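Long-range contacts in uncharacterized NTF2-like protein (Cytophaga hutchinsonii ATCC 33406, PDB 3F40), which is of unknown function but belongs to the NTF2-like superfamily, with a SnoaL-like domain whose fold forms a cone-shaped alpha-beta structure: residues A[11-15]-A[27-31]; A[71-77]-A[88-94]. All blocks are in the same frame, centred on the assembly; numbering follows the deposited sequence. Where two conformers were deposited one is given.

Interaction 1: residues A[11-15]-A[27-31]; sequences LVLEF and AKKRL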
# COMPACT_ATOMS: atom_id res chain seq x y z
N LEU A 11 -3.77 14.31 11.56
CA LEU A 11 -4.12 14.98 10.27
C LEU A 11 -4.66 14.06 9.24
O LEU A 11 -5.63 14.36 8.51
CB LEU A 11 -2.91 15.62 9.61
CG LEU A 11 -2.32 16.84 10.28
CD1 LEU A 11 -1.01 17.28 9.60
CD2 LEU A 11 -3.31 18.01 10.30
N VAL A 12 -4.02 12.92 9.11
CA VAL A 12 -4.50 12.01 8.08
C VAL A 12 -5.87 11.47 8.44
O VAL A 12 -6.78 11.42 7.59
CB VAL A 12 -3.49 10.87 7.78
CG1 VAL A 12 -4.08 9.86 6.82
CG2 VAL A 12 -2.17 11.48 7.23
N LEU A 13 -6.05 11.09 9.69
CA LEU A 13 -7.36 10.57 10.09
C LEU A 13 -8.45 11.63 10.01
O LEU A 13 -9.60 11.30 9.72
CB LEU A 13 -7.27 9.93 11.47
CG LEU A 13 -6.44 8.66 11.45
CD1 LEU A 13 -6.45 7.99 12.84
CD2 LEU A 13 -6.90 7.64 10.38
N GLU A 14 -8.09 12.86 10.31
CA GLU A 14 -9.05 13.96 10.18
C GLU A 14 -9.44 14.16 8.73
O GLU A 14 -10.59 14.43 8.41
CB GLU A 14 -8.49 15.25 10.71
CG GLU A 14 -8.34 15.27 12.18
CD GLU A 14 -7.70 16.51 12.69
OE1 GLU A 14 -7.30 17.38 11.82
OE2 GLU A 14 -7.59 16.54 13.95
N PHE A 15 -8.48 14.03 7.83
CA PHE A 15 -8.77 14.16 6.38
C PHE A 15 -9.74 13.08 5.94
O PHE A 15 -10.73 13.36 5.26
CB PHE A 15 -7.45 14.09 5.57
CG PHE A 15 -7.63 14.17 4.08
CD1 PHE A 15 -8.01 15.37 3.49
CD2 PHE A 15 -7.38 13.09 3.26
CE1 PHE A 15 -8.19 15.46 2.13
CE2 PHE A 15 -7.55 13.20 1.90
CZ PHE A 15 -7.95 14.39 1.35
N ALA A 27 -11.85 18.91 4.65
CA ALA A 27 -10.85 18.01 4.05
C ALA A 27 -9.77 18.87 3.36
O ALA A 27 -8.54 18.63 3.46
CB ALA A 27 -11.53 16.99 3.12
N LYS A 28 -10.21 19.88 2.60
CA LYS A 28 -9.24 20.68 1.82
C LYS A 28 -8.25 21.37 2.74
O LYS A 28 -7.10 21.61 2.37
CB LYS A 28 -9.90 21.73 0.90
CG LYS A 28 -8.90 22.49 0.03
CD LYS A 28 -9.59 23.48 -0.92
CE LYS A 28 -8.59 24.13 -1.87
NZ LYS A 28 -7.76 25.16 -1.21
N LYS A 29 -8.71 21.69 3.94
CA LYS A 29 -7.85 22.41 4.89
C LYS A 29 -6.58 21.64 5.26
O LYS A 29 -5.60 22.24 5.70
CB LYS A 29 -8.61 22.80 6.18
CG LYS A 29 -9.50 24.02 6.01
CD LYS A 29 -10.24 24.31 7.31
N ARG A 30 -6.66 20.32 5.15
CA ARG A 30 -5.58 19.41 5.58
C ARG A 30 -4.53 19.28 4.45
O ARG A 30 -3.47 18.71 4.67
CB ARG A 30 -6.10 18.02 6.02
CG ARG A 30 -6.57 17.87 7.50
CD ARG A 30 -7.87 18.46 7.76
NE ARG A 30 -8.20 18.45 9.18
CZ ARG A 30 -9.23 19.12 9.66
NH1 ARG A 30 -9.98 19.82 8.84
NH2 ARG A 30 -9.50 19.11 10.96
N LEU A 31 -4.82 19.82 3.27
CA LEU A 31 -3.94 19.67 2.09
C LEU A 31 -3.14 20.92 1.82
O LEU A 31 -3.66 22.06 1.90
CB LEU A 31 -4.78 19.37 0.85
CG LEU A 31 -5.70 18.15 0.89
CD1 LEU A 31 -6.30 17.92 -0.47
CD2 LEU A 31 -4.91 16.94 1.36
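Two residues, R30 and F15, carry most of this contact, and they illustrate how one contact between two helical segments can combine a salt bridge with apolar packing. R30 lies just before L31, and its CA-to-CB bond points toward segment 11-15. The side chain, with chi2 near +76°, runs back along helix 8-20 and presents one edge of its guanidinium to E14. Both R30 NE and R30 NH2 donate to the same carboxylate oxygen, E14 OE1, at 3.0 and 2.9 Å, so a salt bridge is held by a forked pair of hydrogen bonds. R30 NH1 turns instead to the backbone oxygen of A26. Lower on the same side chain, the methylenes lie against segment 11-15, R30 CG being 3.8 Å from L11 O.

In the NTF2-like fold, N-terminal helices pack against a strongly curved sheet, and F15 works at that junction. Its t rotamer (chi1 179°) carries the ring to the second helix, close to where the backbones come nearest, with F15 CA and A27 CA 5.0 Å apart. F15 CD1 meets A27 O edge-on at 3.3 Å, while F15 CE1 touches A27 CB at 3.8 Å. L31 follows: its CD2 sits 3.7 Å from F15 CE1 and makes an off-centre CH-pi contact, 4.1 Å from the F15 ring centroid. I99 of strand 98-105 touches both F15 and L31, and M51 of helix 47-57 packs on A27.

Interaction 2: residues A[71-77]-A[88-94]; sequences NDVCLIY and ASGLYHL
The hairpin of strands 72-81 and 84-95, part of the curved sheet of the NTF2-like fold, shows regular antiparallel pairing. Residues 72-77 and 88-94 are extended, N71 (phi/psi -95/22) is not, though its O accepts L94 N at 2.9 Å; the strand axes approach to 4.6 Å, N-to-C directions at 162°. V73-Y92 and L75-G90 (N to O 2.8 Å both ways) and Y77-A88 (Y77 N to A88 O 3.1 Å, A88 N to Y77 O 2.9 Å) are hydrogen-bonded pairs; D72-H93, C74-L91 and I76-S89 are non-hydrogen-bonded.

On the D72, C74, I76 face, D72 OD2 forms a salt bridge with K65 NZ of the second subunit, and S89 OG a hydrogen bond with S89 OG of that subunit. D72 OD1 (chi1 m) also accepts H93 ND1 (chi1 t) at 2.7 Å. On the other face, L75 CD1 touches Y92 CE1 at 3.7 Å. Y77 (chi1 p) reaches across G90, where a CB would clash with its hydroxyl, and Y77 OH hydrogen-bonds Y92 OH (chi1 m) at 2.7 Å.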
# COMPACT_ATOMS: atom_id res chain seq x y z
N ASN A 71 8.08 11.00 7.36
CA ASN A 71 7.04 11.96 6.93
C ASN A 71 5.91 11.33 6.11
O ASN A 71 5.20 12.00 5.36
CB ASN A 71 7.67 13.09 6.19
CG ASN A 71 8.54 13.94 7.11
OD1 ASN A 71 8.24 14.09 8.30
ND2 ASN A 71 9.66 14.43 6.59
N ASP A 72 5.75 10.03 6.28
CA ASP A 72 4.78 9.26 5.51
C ASP A 72 3.85 8.47 6.40
O ASP A 72 4.24 7.90 7.41
CB ASP A 72 5.44 8.28 4.55
CG ASP A 72 6.36 8.98 3.57
OD1 ASP A 72 5.85 9.79 2.79
OD2 ASP A 72 7.58 8.73 3.57
N VAL A 73 2.61 8.42 5.96
CA VAL A 73 1.55 7.60 6.53
C VAL A 73 0.99 6.71 5.44
O VAL A 73 0.72 7.17 4.34
CB VAL A 73 0.43 8.47 7.18
CG1 VAL A 73 -0.80 7.61 7.55
CG2 VAL A 73 0.99 9.21 8.38
N CYS A 74 0.84 5.43 5.72
CA CYS A 74 0.20 4.52 4.78
C CYS A 74 -1.03 3.87 5.38
O CYS A 74 -0.96 3.22 6.42
CB CYS A 74 1.19 3.45 4.28
SG CYS A 74 0.62 2.64 2.75
N LEU A 75 -2.14 4.03 4.69
CA LEU A 75 -3.41 3.46 5.10
C LEU A 75 -3.76 2.26 4.23
O LEU A 75 -3.61 2.30 3.02
CB LEU A 75 -4.57 4.46 4.98
CG LEU A 75 -4.41 5.77 5.77
CD1 LEU A 75 -5.67 6.67 5.58
CD2 LEU A 75 -4.14 5.55 7.22
N ILE A 76 -4.24 1.20 4.86
CA ILE A 76 -4.86 0.08 4.21
C ILE A 76 -6.35 0.27 4.44
O ILE A 76 -6.83 0.27 5.56
CB ILE A 76 -4.40 -1.25 4.83
CG1 ILE A 76 -2.88 -1.41 4.74
CG2 ILE A 76 -5.08 -2.44 4.19
CD1 ILE A 76 -2.31 -1.39 3.34
N TYR A 77 -7.07 0.48 3.35
CA TYR A 77 -8.46 0.81 3.44
C TYR A 77 -9.28 0.31 2.27
O TYR A 77 -8.79 0.10 1.17
CB TYR A 77 -8.66 2.32 3.65
CG TYR A 77 -7.96 3.34 2.73
CD1 TYR A 77 -7.39 3.01 1.51
CD2 TYR A 77 -7.93 4.67 3.10
CE1 TYR A 77 -6.75 3.98 0.72
CE2 TYR A 77 -7.33 5.65 2.34
CZ TYR A 77 -6.73 5.30 1.15
OH TYR A 77 -6.13 6.29 0.37
N ALA A 88 -7.55 -0.97 -1.22
CA ALA A 88 -6.45 -0.11 -1.64
C ALA A 88 -5.46 0.14 -0.51
O ALA A 88 -5.73 -0.10 0.67
CB ALA A 88 -7.00 1.27 -2.10
N SER A 89 -4.31 0.64 -0.92
CA SER A 89 -3.30 1.16 -0.02
C SER A 89 -3.04 2.62 -0.41
O SER A 89 -2.79 2.89 -1.55
CB SER A 89 -2.01 0.34 -0.14
OG SER A 89 -1.01 0.86 0.70
N GLY A 90 -3.09 3.53 0.55
CA GLY A 90 -2.90 4.95 0.29
C GLY A 90 -1.69 5.46 1.04
O GLY A 90 -1.59 5.31 2.26
N LEU A 91 -0.76 6.06 0.31
CA LEU A 91 0.48 6.59 0.85
C LEU A 91 0.42 8.12 0.85
O LEU A 91 0.36 8.76 -0.20
CB LEU A 91 1.64 6.12 -0.01
CG LEU A 91 3.02 6.65 0.34
CD1 LEU A 91 3.48 6.14 1.71
CD2 LEU A 91 4.01 6.25 -0.76
N TYR A 92 0.36 8.68 2.05
CA TYR A 92 0.25 10.11 2.28
C TYR A 92 1.59 10.66 2.76
O TYR A 92 2.16 10.13 3.73
CB TYR A 92 -0.84 10.40 3.35
CG TYR A 92 -2.21 9.93 2.99
CD1 TYR A 92 -2.57 8.60 3.10
CD2 TYR A 92 -3.16 10.81 2.56
CE1 TYR A 92 -3.82 8.16 2.70
CE2 TYR A 92 -4.42 10.37 2.15
CZ TYR A 92 -4.73 9.04 2.21
OH TYR A 92 -5.96 8.59 1.79
N HIS A 93 2.04 11.74 2.12
CA HIS A 93 3.26 12.41 2.56
C HIS A 93 2.87 13.74 3.20
O HIS A 93 2.00 14.45 2.66
CB HIS A 93 4.20 12.68 1.37
CG HIS A 93 5.54 13.18 1.78
ND1 HIS A 93 6.51 12.36 2.29
CD2 HIS A 93 6.07 14.43 1.73
CE1 HIS A 93 7.59 13.08 2.55
NE2 HIS A 93 7.34 14.34 2.25
N LEU A 94 3.50 14.05 4.31
CA LEU A 94 3.21 15.29 5.07
C LEU A 94 4.46 16.08 5.27
O LEU A 94 5.55 15.55 5.56
CB LEU A 94 2.60 14.94 6.42
CG LEU A 94 1.26 14.17 6.27
CD1 LEU A 94 1.47 12.68 6.41
CD2 LEU A 94 0.17 14.66 7.24
O HOH W 1 5.80 15.94 8.40

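How the interactions relate
The pair shows how chemistry follows position in an alpha-beta domain. Interaction 2 is buried and relies on regular backbone hydrogen bonding between strands; interaction 1 is partly buried, uses only side chains for its polar bonds and buries less than half as much surface as interaction 2 (317 against 745 Å²). They involve different elements but meet: one turn of helix 8-20 rests on the hairpin, where L11 CD1 packs on L94 CD2 at 3.7 Å and V12 CG1 on L75 CD1 at 3.8 Å. L11, which also touches R30, links the contacts, while V12 points away from segment 27-31. The hairpin's opposite face meets the second subunit, whereas interaction 1 touches no other chain of the assembly.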